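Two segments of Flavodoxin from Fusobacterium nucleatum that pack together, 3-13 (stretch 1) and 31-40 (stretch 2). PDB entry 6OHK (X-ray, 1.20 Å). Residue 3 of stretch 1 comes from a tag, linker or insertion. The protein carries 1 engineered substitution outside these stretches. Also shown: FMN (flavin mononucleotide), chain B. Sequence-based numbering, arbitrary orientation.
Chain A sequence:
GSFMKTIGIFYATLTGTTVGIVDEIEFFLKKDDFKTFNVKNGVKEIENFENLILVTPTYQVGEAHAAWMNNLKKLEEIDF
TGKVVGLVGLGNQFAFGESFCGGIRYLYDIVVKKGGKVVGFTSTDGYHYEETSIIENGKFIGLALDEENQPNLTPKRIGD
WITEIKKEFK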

# COMPACT_ATOMS: atom_id res chain seq x y z
N PHE A 3 12.95 -19.20 -5.19
CA PHE A 3 12.56 -18.20 -4.22
C PHE A 3 11.51 -17.31 -4.88
O PHE A 3 11.35 -17.31 -6.11
N MET A 4 10.82 -16.50 -4.07
CA MET A 4 9.86 -15.55 -4.63
C MET A 4 10.54 -14.62 -5.62
O MET A 4 11.70 -14.26 -5.45
N LYS A 5 9.79 -14.17 -6.63
CA LYS A 5 10.28 -13.11 -7.48
C LYS A 5 10.47 -11.84 -6.66
O LYS A 5 9.82 -11.65 -5.62
N THR A 6 11.36 -10.99 -7.11
CA THR A 6 11.67 -9.77 -6.39
C THR A 6 10.41 -8.93 -6.17
O THR A 6 9.59 -8.77 -7.09
N ILE A 7 10.30 -8.40 -4.97
CA ILE A 7 9.20 -7.52 -4.59
C ILE A 7 9.62 -6.08 -4.82
O ILE A 7 10.63 -5.63 -4.29
N GLY A 8 8.83 -5.36 -5.59
CA GLY A 8 9.04 -3.92 -5.75
C GLY A 8 8.22 -3.14 -4.76
O GLY A 8 7.00 -3.27 -4.74
N ILE A 9 8.88 -2.34 -3.94
CA ILE A 9 8.24 -1.51 -2.93
C ILE A 9 8.31 -0.06 -3.39
O ILE A 9 9.41 0.46 -3.61
N PHE A 10 7.17 0.57 -3.54
CA PHE A 10 7.07 1.94 -4.04
C PHE A 10 6.33 2.78 -3.02
O PHE A 10 5.25 2.39 -2.58
N TYR A 11 6.92 3.90 -2.61
CA TYR A 11 6.32 4.73 -1.56
C TYR A 11 6.46 6.20 -1.91
O TYR A 11 7.26 6.58 -2.76
N ALA A 12 5.74 7.02 -1.15
CA ALA A 12 5.94 8.46 -1.12
C ALA A 12 5.82 8.90 0.31
O ALA A 12 5.20 8.23 1.13
N THR A 13 6.37 10.08 0.61
CA THR A 13 6.28 10.63 1.97
C THR A 13 6.34 12.14 1.91
O THR A 13 7.05 12.70 1.07
N LYS A 31 14.97 -11.62 4.38
CA LYS A 31 15.51 -12.79 3.68
C LYS A 31 14.97 -12.99 2.27
O LYS A 31 15.24 -14.02 1.65
N ASP A 32 14.16 -12.07 1.79
CA ASP A 32 13.51 -12.11 0.50
C ASP A 32 14.04 -10.96 -0.33
O ASP A 32 14.36 -9.90 0.21
N ASP A 33 14.07 -11.11 -1.63
CA ASP A 33 14.56 -10.06 -2.50
C ASP A 33 13.52 -8.95 -2.69
O ASP A 33 12.35 -9.23 -2.97
N PHE A 34 13.96 -7.72 -2.53
CA PHE A 34 13.11 -6.56 -2.75
C PHE A 34 13.95 -5.42 -3.29
O PHE A 34 15.18 -5.40 -3.15
N LYS A 35 13.28 -4.45 -3.91
CA LYS A 35 13.89 -3.21 -4.36
C LYS A 35 12.92 -2.10 -4.03
O LYS A 35 11.71 -2.26 -4.27
N THR A 36 13.40 -0.99 -3.50
CA THR A 36 12.55 0.07 -2.98
C THR A 36 12.76 1.35 -3.76
O THR A 36 13.90 1.70 -4.10
N PHE A 37 11.67 2.06 -4.01
CA PHE A 37 11.65 3.25 -4.85
C PHE A 37 10.75 4.29 -4.23
O PHE A 37 9.68 3.96 -3.71
N ASN A 38 11.18 5.55 -4.28
CA ASN A 38 10.37 6.69 -3.89
C ASN A 38 9.78 7.28 -5.15
O ASN A 38 10.52 7.69 -6.05
N VAL A 39 8.46 7.31 -5.24
CA VAL A 39 7.79 7.72 -6.47
C VAL A 39 7.91 9.21 -6.78
O VAL A 39 7.48 9.64 -7.85
N LYS A 40 8.55 9.98 -5.90
CA LYS A 40 8.98 11.30 -6.35
C LYS A 40 9.92 11.19 -7.54
O LYS A 40 10.09 12.17 -8.27

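Strands 7-11 and 34-38 run parallel, their axes approaching to 4.7 Å with 19° between their directions, and along each extended strand the side chains alternate between the two faces of the sheet. Six backbone hydrogen bonds, from Ile 7 N to Asp 33 O (3.0 Å, 173°) through Val 39 N to Tyr 11 O (2.9 Å), hold the register. Together the stretches bury 829 Å², both sides summed.

One face carries Phe 10, Phe 37 and Lys 35, with Gly 8 supplying the hollow. Phe 10 (chi1 -69°, m) and Phe 37 (chi1 -57°, m) are bridge partners; their chi2 values are 81° and 85°, and the ring planes lie 6° apart. The centroids are 4.5 Å apart, but the rings are slid and barely overlap; the closest approach of these side chains is Phe 10 CZ to Phe 37 CD1, 3.4 Å. The Phe 10 ring occupies space left free at Gly 8: an ideal CB there would stand 3.0 Å from Phe 10 CE1, a clash. At the edge of the Phe 10 ring lies Val 39 (m), whose CG1 is 3.9 Å from Phe 10 CB, while Val 39 CG2 reaches Ala 12 CB at 3.8 Å. Lys 35 starts on this face, but its end leads away.

The other face holds Ile 7, Ile 9, Tyr 11, Phe 34, Thr 36 and Asn 38. Ile 7 (m, t) meets Phe 34 at the root, CB to CB 4.2 Å. Phe 34 takes chi1 65° (p), and its ring leads away from stretch 1, yet Ile 9 (m, t) still extends CD1 to within 4.0 Å of Phe 34 CD1 and 3.7 Å of Thr 36 OG1, bridging two residues of the neighbouring strand. Tyr 11, also p (75°), instead brings the end of its ring nearer to stretch 2. Asn 38 CA sits over one face of the Tyr 11 ring, 4.2 Å from the centroid and 21° off the normal, a CH-pi contact; Thr 36 CG2 abuts the ring edge, 3.8 Å from Tyr 11 CE1. Asn 38 (t) adds a weak hydrogen bond from ND2 to Tyr 11 OH (3.4 Å, 130°), while Asn 38 OD1 accepts from Lys 40 N at 3.0 Å.

Before the strands, two waters join the backbones of the two stretches. Water 1 links Met 4 O (3.1 Å) to Asp 33 N (2.9 Å), and water 2 donates to Lys 5 O (2.9 Å) and Asp 33 O (2.8 Å). Met 4 (m, t, m) points toward stretch 2 and sets CE 3.4 Å from Asp 32 CG. Thr 6 (m) points sideways, with OG1 3.7 Å from Asp 33 CB. At the far end, water 3 accepts from Thr 13 N (2.9 Å) and donates to Asn 38 OD1 (2.8 Å), while Thr 13 OG1 donates to FMN O1P at 2.7 Å.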

# COMPACT_ATOMS: atom_id res chain seq x y z
CB PHE A 3 13.77 -17.38 -3.79
CG PHE A 3 14.84 -18.17 -3.12
CD1 PHE A 3 14.99 -18.14 -1.77
CD2 PHE A 3 15.72 -18.93 -3.83
CE1 PHE A 3 15.98 -18.87 -1.19
CE2 PHE A 3 16.67 -19.66 -3.22
CZ PHE A 3 16.80 -19.62 -1.90
CB MET A 4 9.31 -14.68 -3.52
CG MET A 4 8.24 -15.28 -2.69
SD MET A 4 7.52 -14.07 -1.55
CE MET A 4 8.94 -13.58 -0.64
CB LYS A 5 9.33 -12.86 -8.64
CG LYS A 5 9.33 -14.03 -9.59
CD LYS A 5 8.38 -13.87 -10.76
CE LYS A 5 8.62 -14.98 -11.79
NZ LYS A 5 7.56 -15.01 -12.84
CB THR A 6 12.70 -8.97 -7.16
OG1 THR A 6 13.86 -9.81 -7.33
CG2 THR A 6 13.11 -7.70 -6.44
CB ILE A 7 8.84 -7.76 -3.13
CG1 ILE A 7 8.38 -9.21 -2.90
CG2 ILE A 7 7.75 -6.79 -2.69
CD1 ILE A 7 8.50 -9.68 -1.46
CB ILE A 9 8.94 -1.67 -1.57
CG1 ILE A 9 9.03 -3.14 -1.18
CG2 ILE A 9 8.24 -0.83 -0.52
CD1 ILE A 9 9.89 -3.37 0.05
CB PHE A 10 6.31 1.95 -5.35
CG PHE A 10 7.08 1.29 -6.48
CD1 PHE A 10 7.10 -0.11 -6.63
CD2 PHE A 10 7.82 2.05 -7.36
CE1 PHE A 10 7.86 -0.69 -7.60
CE2 PHE A 10 8.58 1.45 -8.35
CZ PHE A 10 8.60 0.10 -8.46
CB TYR A 11 6.93 4.42 -0.18
CG TYR A 11 8.30 5.00 -0.02
CD1 TYR A 11 9.41 4.34 -0.51
CD2 TYR A 11 8.49 6.23 0.61
CE1 TYR A 11 10.68 4.90 -0.39
CE2 TYR A 11 9.75 6.79 0.72
CZ TYR A 11 10.84 6.11 0.22
OH TYR A 11 12.10 6.74 0.36
CB ALA A 12 4.89 9.17 -1.97
CB THR A 13 7.41 10.09 2.86
OG1 THR A 13 7.20 10.50 4.22
CG2 THR A 13 8.77 10.59 2.43
CB LYS A 31 15.17 -14.07 4.48
CG LYS A 31 15.68 -14.11 5.91
CD LYS A 31 17.05 -13.46 6.08
CE LYS A 31 18.13 -14.13 5.24
NZ LYS A 31 19.37 -13.30 5.18
CB ASP A 32 12.01 -11.91 0.70
CG ASP A 32 11.39 -12.95 1.61
OD1 ASP A 32 11.68 -14.14 1.43
OD2 ASP A 32 10.62 -12.56 2.52
CB ASP A 33 14.92 -10.62 -3.86
CG ASP A 33 16.18 -11.49 -3.83
OD1 ASP A 33 17.01 -11.36 -2.92
OD2 ASP A 33 16.33 -12.31 -4.76
CB PHE A 34 12.34 -6.13 -1.48
CG PHE A 34 13.23 -5.67 -0.38
CD1 PHE A 34 13.72 -4.37 -0.37
CD2 PHE A 34 13.62 -6.53 0.63
CE1 PHE A 34 14.58 -3.95 0.62
CE2 PHE A 34 14.46 -6.09 1.61
CZ PHE A 34 14.94 -4.81 1.59
CB LYS A 35 14.11 -3.23 -5.87
CG LYS A 35 15.22 -4.09 -6.40
CD LYS A 35 15.92 -3.29 -7.55
CE LYS A 35 16.66 -2.02 -7.04
NZ LYS A 35 16.75 -0.87 -8.04
CB THR A 36 12.86 0.29 -1.50
OG1 THR A 36 12.61 -0.96 -0.84
CG2 THR A 36 12.01 1.38 -0.89
CB PHE A 37 11.05 2.92 -6.22
CG PHE A 37 11.76 1.82 -6.96
CD1 PHE A 37 11.44 0.50 -6.71
CD2 PHE A 37 12.73 2.10 -7.90
CE1 PHE A 37 12.07 -0.54 -7.38
CE2 PHE A 37 13.34 1.08 -8.59
CZ PHE A 37 13.00 -0.26 -8.33
CB ASN A 38 11.26 7.72 -3.17
CG ASN A 38 10.48 8.89 -2.61
OD1 ASN A 38 9.51 9.34 -3.14
ND2 ASN A 38 10.99 9.41 -1.49
CB VAL A 39 6.33 7.21 -6.55
CG1 VAL A 39 6.33 5.70 -6.49
CG2 VAL A 39 5.46 7.83 -5.49
CB LYS A 40 9.64 12.09 -5.24
CG LYS A 40 11.00 11.67 -4.84
CD LYS A 40 11.33 12.47 -3.57
CE LYS A 40 12.71 12.30 -3.08
NZ LYS A 40 13.01 13.34 -2.02
N1 FMN B . -4.90 11.01 7.06
C2 FMN B . -6.02 10.32 6.56
O2 FMN B . -6.26 9.21 6.91
N3 FMN B . -6.88 11.02 5.65
C4 FMN B . -6.71 12.31 5.22
O4 FMN B . -7.51 12.78 4.44
C4A FMN B . -5.58 12.99 5.75
N5 FMN B . -5.35 14.31 5.37
C5A FMN B . -4.24 14.95 5.99
C6 FMN B . -4.05 16.32 5.73
C7 FMN B . -2.98 16.98 6.30
C7M FMN B . -2.84 18.45 5.87
C8 FMN B . -2.15 16.33 7.20
C8M FMN B . -0.97 17.09 7.76
C9 FMN B . -2.35 14.98 7.46
C9A FMN B . -3.40 14.31 6.88
N10 FMN B . -3.59 12.90 7.16
C10 FMN B . -4.71 12.30 6.63
C1' FMN B . -2.69 12.19 8.07
C2' FMN B . -1.36 11.78 7.36
O2' FMN B . -1.59 10.95 6.24
C3' FMN B . -0.49 11.00 8.36
O3' FMN B . -0.08 11.90 9.36
C4' FMN B . 0.72 10.27 7.77
O4' FMN B . 1.30 9.48 8.81
C5' FMN B . 1.77 11.21 7.20
O5' FMN B . 2.74 10.42 6.53
P FMN B . 4.11 11.08 6.02
O1P FMN B . 4.85 9.91 5.41
O2P FMN B . 3.84 12.18 5.05
O3P FMN B . 4.83 11.62 7.27
O HOH W 1 13.04 -13.63 -2.74
O HOH W 2 11.11 -11.74 -3.04
O HOH W 3 7.93 11.09 -1.59